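Local coordinates for spindle pole body-associated protein VIK1 (Saccharomyces cerevisiae, PDB 2O0A), which partners the minus end-directed kinesin Kar3, recruits it to microtubules and targets it to the spindle pole body, binding microtubules through a motor-like domain without a nucleotide site, at residues E6-N17 / K74-Y83. Sequence-based numbering, arbitrary orientation.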
# COMPACT_ATOMS: atom_id res chain seq x y z
N GLU A 6 -14.93 -0.53 19.40
CA GLU A 6 -14.94 0.16 18.10
C GLU A 6 -14.77 1.66 18.29
O GLU A 6 -14.07 2.30 17.50
CB GLU A 6 -16.22 -0.12 17.32
CG GLU A 6 -16.33 -1.54 16.76
CD GLU A 6 -15.37 -1.82 15.60
OE1 GLU A 6 -15.01 -0.88 14.87
OE2 GLU A 6 -14.99 -3.00 15.43
N LYS A 7 -15.40 2.22 19.33
CA LYS A 7 -15.21 3.63 19.68
C LYS A 7 -13.75 3.91 20.03
O LYS A 7 -13.17 4.89 19.56
CB LYS A 7 -16.11 4.03 20.85
CG LYS A 7 -17.58 4.29 20.46
CD LYS A 7 -18.52 4.28 21.68
CE LYS A 7 -17.93 4.97 22.90
NZ LYS A 7 -18.76 4.77 24.12
N GLU A 8 -13.17 3.03 20.85
CA GLU A 8 -11.80 3.22 21.32
C GLU A 8 -10.83 3.07 20.15
O GLU A 8 -9.86 3.82 20.06
CB GLU A 8 -11.47 2.25 22.46
CG GLU A 8 -12.21 2.56 23.77
CD GLU A 8 -11.61 1.88 25.00
OE1 GLU A 8 -11.15 0.72 24.92
OE2 GLU A 8 -11.63 2.51 26.08
N LEU A 9 -11.13 2.14 19.24
CA LEU A 9 -10.28 1.91 18.06
C LEU A 9 -10.22 3.16 17.18
O LEU A 9 -9.12 3.62 16.82
CB LEU A 9 -10.79 0.72 17.24
CG LEU A 9 -10.49 -0.68 17.78
CD1 LEU A 9 -11.39 -1.71 17.12
CD2 LEU A 9 -9.03 -1.05 17.58
N LEU A 10 -11.39 3.71 16.88
CA LEU A 10 -11.49 4.89 16.00
C LEU A 10 -10.74 6.08 16.59
O LEU A 10 -9.97 6.76 15.90
CB LEU A 10 -12.95 5.27 15.74
CG LEU A 10 -13.18 6.56 14.93
CD1 LEU A 10 -12.81 6.39 13.46
CD2 LEU A 10 -14.62 7.02 15.07
N ARG A 11 -10.95 6.31 17.88
CA ARG A 11 -10.28 7.39 18.59
C ARG A 11 -8.77 7.21 18.55
O ARG A 11 -8.03 8.17 18.24
CB ARG A 11 -10.78 7.48 20.03
CG ARG A 11 -10.15 8.61 20.83
CD ARG A 11 -10.62 8.61 22.29
NE ARG A 11 -10.50 7.30 22.94
CZ ARG A 11 -9.41 6.85 23.55
NH1 ARG A 11 -8.31 7.59 23.60
NH2 ARG A 11 -9.42 5.65 24.11
N SER A 12 -8.32 5.98 18.81
CA SER A 12 -6.90 5.65 18.81
C SER A 12 -6.27 5.84 17.43
O SER A 12 -5.20 6.43 17.33
CB SER A 12 -6.66 4.22 19.28
OG SER A 12 -5.28 4.04 19.51
N ARG A 13 -6.93 5.37 16.38
CA ARG A 13 -6.32 5.51 15.05
C ARG A 13 -6.19 6.96 14.59
O ARG A 13 -5.24 7.32 13.88
CB ARG A 13 -7.07 4.66 14.01
CG ARG A 13 -7.07 3.18 14.35
CD ARG A 13 -5.69 2.59 14.50
NE ARG A 13 -5.79 1.14 14.70
CZ ARG A 13 -5.91 0.54 15.88
NH1 ARG A 13 -5.92 1.23 17.02
NH2 ARG A 13 -6.02 -0.78 15.93
N ARG A 14 -7.14 7.81 15.01
CA ARG A 14 -7.05 9.24 14.75
C ARG A 14 -5.86 9.85 15.49
O ARG A 14 -5.10 10.63 14.90
CB ARG A 14 -8.35 9.93 15.12
CG ARG A 14 -9.46 9.71 14.10
CD ARG A 14 -10.75 10.40 14.52
NE ARG A 14 -11.91 9.95 13.75
CZ ARG A 14 -13.17 10.24 14.04
NH1 ARG A 14 -13.46 10.99 15.10
NH2 ARG A 14 -14.15 9.78 13.28
N LEU A 15 -5.69 9.49 16.76
CA LEU A 15 -4.56 10.00 17.55
C LEU A 15 -3.22 9.49 17.02
O LEU A 15 -2.23 10.24 16.96
CB LEU A 15 -4.73 9.65 19.04
CG LEU A 15 -5.77 10.38 19.91
CD1 LEU A 15 -5.76 9.79 21.32
CD2 LEU A 15 -5.49 11.87 19.98
N GLU A 16 -3.18 8.22 16.61
CA GLU A 16 -1.95 7.64 16.08
C GLU A 16 -1.51 8.37 14.83
O GLU A 16 -0.33 8.67 14.65
CB GLU A 16 -2.16 6.18 15.74
CG GLU A 16 -2.32 5.28 16.93
CD GLU A 16 -2.87 3.92 16.55
OE1 GLU A 16 -2.32 3.28 15.60
OE2 GLU A 16 -3.84 3.50 17.22
N ASN A 17 -2.47 8.63 13.95
CA ASN A 17 -2.16 9.33 12.71
C ASN A 17 -1.63 10.74 12.96
O ASN A 17 -0.73 11.21 12.26
CB ASN A 17 -3.39 9.38 11.81
CG ASN A 17 -3.07 9.92 10.45
OD1 ASN A 17 -2.38 9.26 9.66
ND2 ASN A 17 -3.52 11.14 10.16
N LYS A 74 -11.74 -4.91 6.65
CA LYS A 74 -11.57 -4.18 7.91
C LYS A 74 -10.24 -3.43 7.98
O LYS A 74 -10.15 -2.34 8.55
CB LYS A 74 -11.71 -5.15 9.10
CG LYS A 74 -11.73 -4.43 10.44
CD LYS A 74 -12.15 -5.36 11.57
CE LYS A 74 -13.64 -5.64 11.51
NZ LYS A 74 -14.46 -4.41 11.74
N PHE A 75 -9.21 -4.00 7.35
CA PHE A 75 -7.94 -3.28 7.25
C PHE A 75 -8.19 -1.89 6.65
O PHE A 75 -7.73 -0.89 7.18
CB PHE A 75 -6.87 -4.01 6.41
CG PHE A 75 -5.69 -3.14 6.11
CD1 PHE A 75 -4.71 -2.93 7.07
CD2 PHE A 75 -5.58 -2.47 4.89
CE1 PHE A 75 -3.63 -2.08 6.82
CE2 PHE A 75 -4.51 -1.62 4.63
CZ PHE A 75 -3.53 -1.43 5.61
N PHE A 76 -8.92 -1.84 5.55
CA PHE A 76 -9.13 -0.56 4.92
C PHE A 76 -10.01 0.38 5.72
O PHE A 76 -9.66 1.54 5.90
CB PHE A 76 -9.62 -0.77 3.48
CG PHE A 76 -8.52 -1.24 2.59
CD1 PHE A 76 -7.45 -0.41 2.31
CD2 PHE A 76 -8.49 -2.55 2.12
CE1 PHE A 76 -6.38 -0.85 1.55
CE2 PHE A 76 -7.42 -2.99 1.34
CZ PHE A 76 -6.36 -2.13 1.06
N THR A 77 -11.13 -0.13 6.24
CA THR A 77 -12.05 0.74 6.99
C THR A 77 -11.53 1.18 8.36
O THR A 77 -11.80 2.31 8.80
CB THR A 77 -13.45 0.10 7.14
OG1 THR A 77 -13.34 -1.15 7.84
CG2 THR A 77 -14.05 -0.18 5.80
N GLN A 78 -10.79 0.30 9.03
CA GLN A 78 -10.34 0.53 10.40
C GLN A 78 -8.91 1.05 10.49
O GLN A 78 -8.61 1.95 11.28
CB GLN A 78 -10.49 -0.79 11.18
CG GLN A 78 -9.94 -0.83 12.60
CD GLN A 78 -10.22 -2.19 13.23
OE1 GLN A 78 -11.38 -2.57 13.41
NE2 GLN A 78 -9.17 -2.92 13.54
N GLU A 79 -8.02 0.46 9.71
CA GLU A 79 -6.60 0.71 9.91
C GLU A 79 -6.03 1.72 8.94
O GLU A 79 -5.09 2.44 9.30
CB GLU A 79 -5.81 -0.60 9.78
CG GLU A 79 -6.19 -1.70 10.81
CD GLU A 79 -5.91 -1.27 12.26
OE1 GLU A 79 -5.08 -0.37 12.48
OE2 GLU A 79 -6.54 -1.88 13.16
N TYR A 80 -6.60 1.79 7.73
CA TYR A 80 -6.04 2.62 6.66
C TYR A 80 -6.82 3.92 6.43
O TYR A 80 -6.24 4.91 5.96
CB TYR A 80 -6.04 1.77 5.38
CG TYR A 80 -5.53 2.45 4.15
CD1 TYR A 80 -4.16 2.66 3.96
CD2 TYR A 80 -6.41 2.86 3.15
CE1 TYR A 80 -3.69 3.27 2.82
CE2 TYR A 80 -5.94 3.47 2.01
CZ TYR A 80 -4.60 3.66 1.85
OH TYR A 80 -4.16 4.28 0.70
N SER A 81 -8.10 3.92 6.79
CA SER A 81 -8.99 5.02 6.39
C SER A 81 -8.63 6.39 6.95
O SER A 81 -8.85 7.40 6.29
CB SER A 81 -10.45 4.69 6.73
OG SER A 81 -10.63 4.67 8.12
N VAL A 82 -8.06 6.46 8.16
CA VAL A 82 -7.66 7.77 8.70
C VAL A 82 -6.57 8.45 7.83
O VAL A 82 -6.66 9.64 7.50
CB VAL A 82 -7.22 7.66 10.18
CG1 VAL A 82 -6.72 9.00 10.68
CG2 VAL A 82 -8.37 7.13 11.04
N TYR A 83 -5.55 7.67 7.46
CA TYR A 83 -4.52 8.15 6.54
C TYR A 83 -5.12 8.55 5.18
O TYR A 83 -4.83 9.63 4.65
CB TYR A 83 -3.50 7.03 6.36
CG TYR A 83 -2.58 7.16 5.18
CD1 TYR A 83 -1.50 8.04 5.21
CD2 TYR A 83 -2.77 6.39 4.02
CE1 TYR A 83 -0.63 8.15 4.14
CE2 TYR A 83 -1.90 6.48 2.94
CZ TYR A 83 -0.83 7.37 3.00
OH TYR A 83 0.06 7.49 1.98
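In the C-terminal, kinesin-like motor homology domain of Vik1, helix 4-23, which leads into the first core strand, packs on helix 72-89 through a buried side-on salt bridge between Arg-13 and Glu-79. The segment axes approach to 9.3 Å and run roughly parallel, crossing at -31°. Arg-13 bends at chi2 (-57°), which brings its guanidinium edge to the carboxylate: NE donates to Glu-79 OE1 at 2.8 Å, and NH2 to Glu-79 OE2 at 3.0 Å on the syn lone pair. Glu-79 OE2 is gripped a second time, on its anti side, by Gln-78 NE2 in a nearly straight bond of 2.9 Å. A glutamine in place of Glu-79 would probably leave the Arg-13 charge without its carboxylate mate and turn an NH2 toward either Arg-13 NE or the pair Arg-13 NH2 and Gln-78 NE2. The other amide atom of Gln-78, OE1, lies 3.8 Å from Leu-9 CD1. Farther along, Val-82 wedges between successive turns: CG1 presses on Asn-17 CB at 3.5 Å, while CG2 reaches Arg-13 CB and Arg-14 CG. Glu-6 and Lys-74 add a long salt bridge at the other end. Glu-16 bonds weakly to Arg-13 NH1 and pairs with Arg-63 of strand 63-66, on which Glu-79 also rests; Asn-17 OD1 accepts from Arg-27, at the start of strand 27-32. On the side of helix 72-89 turned from helix 4-23, Phe-76 packs against strand 94-99 and helix 105-116.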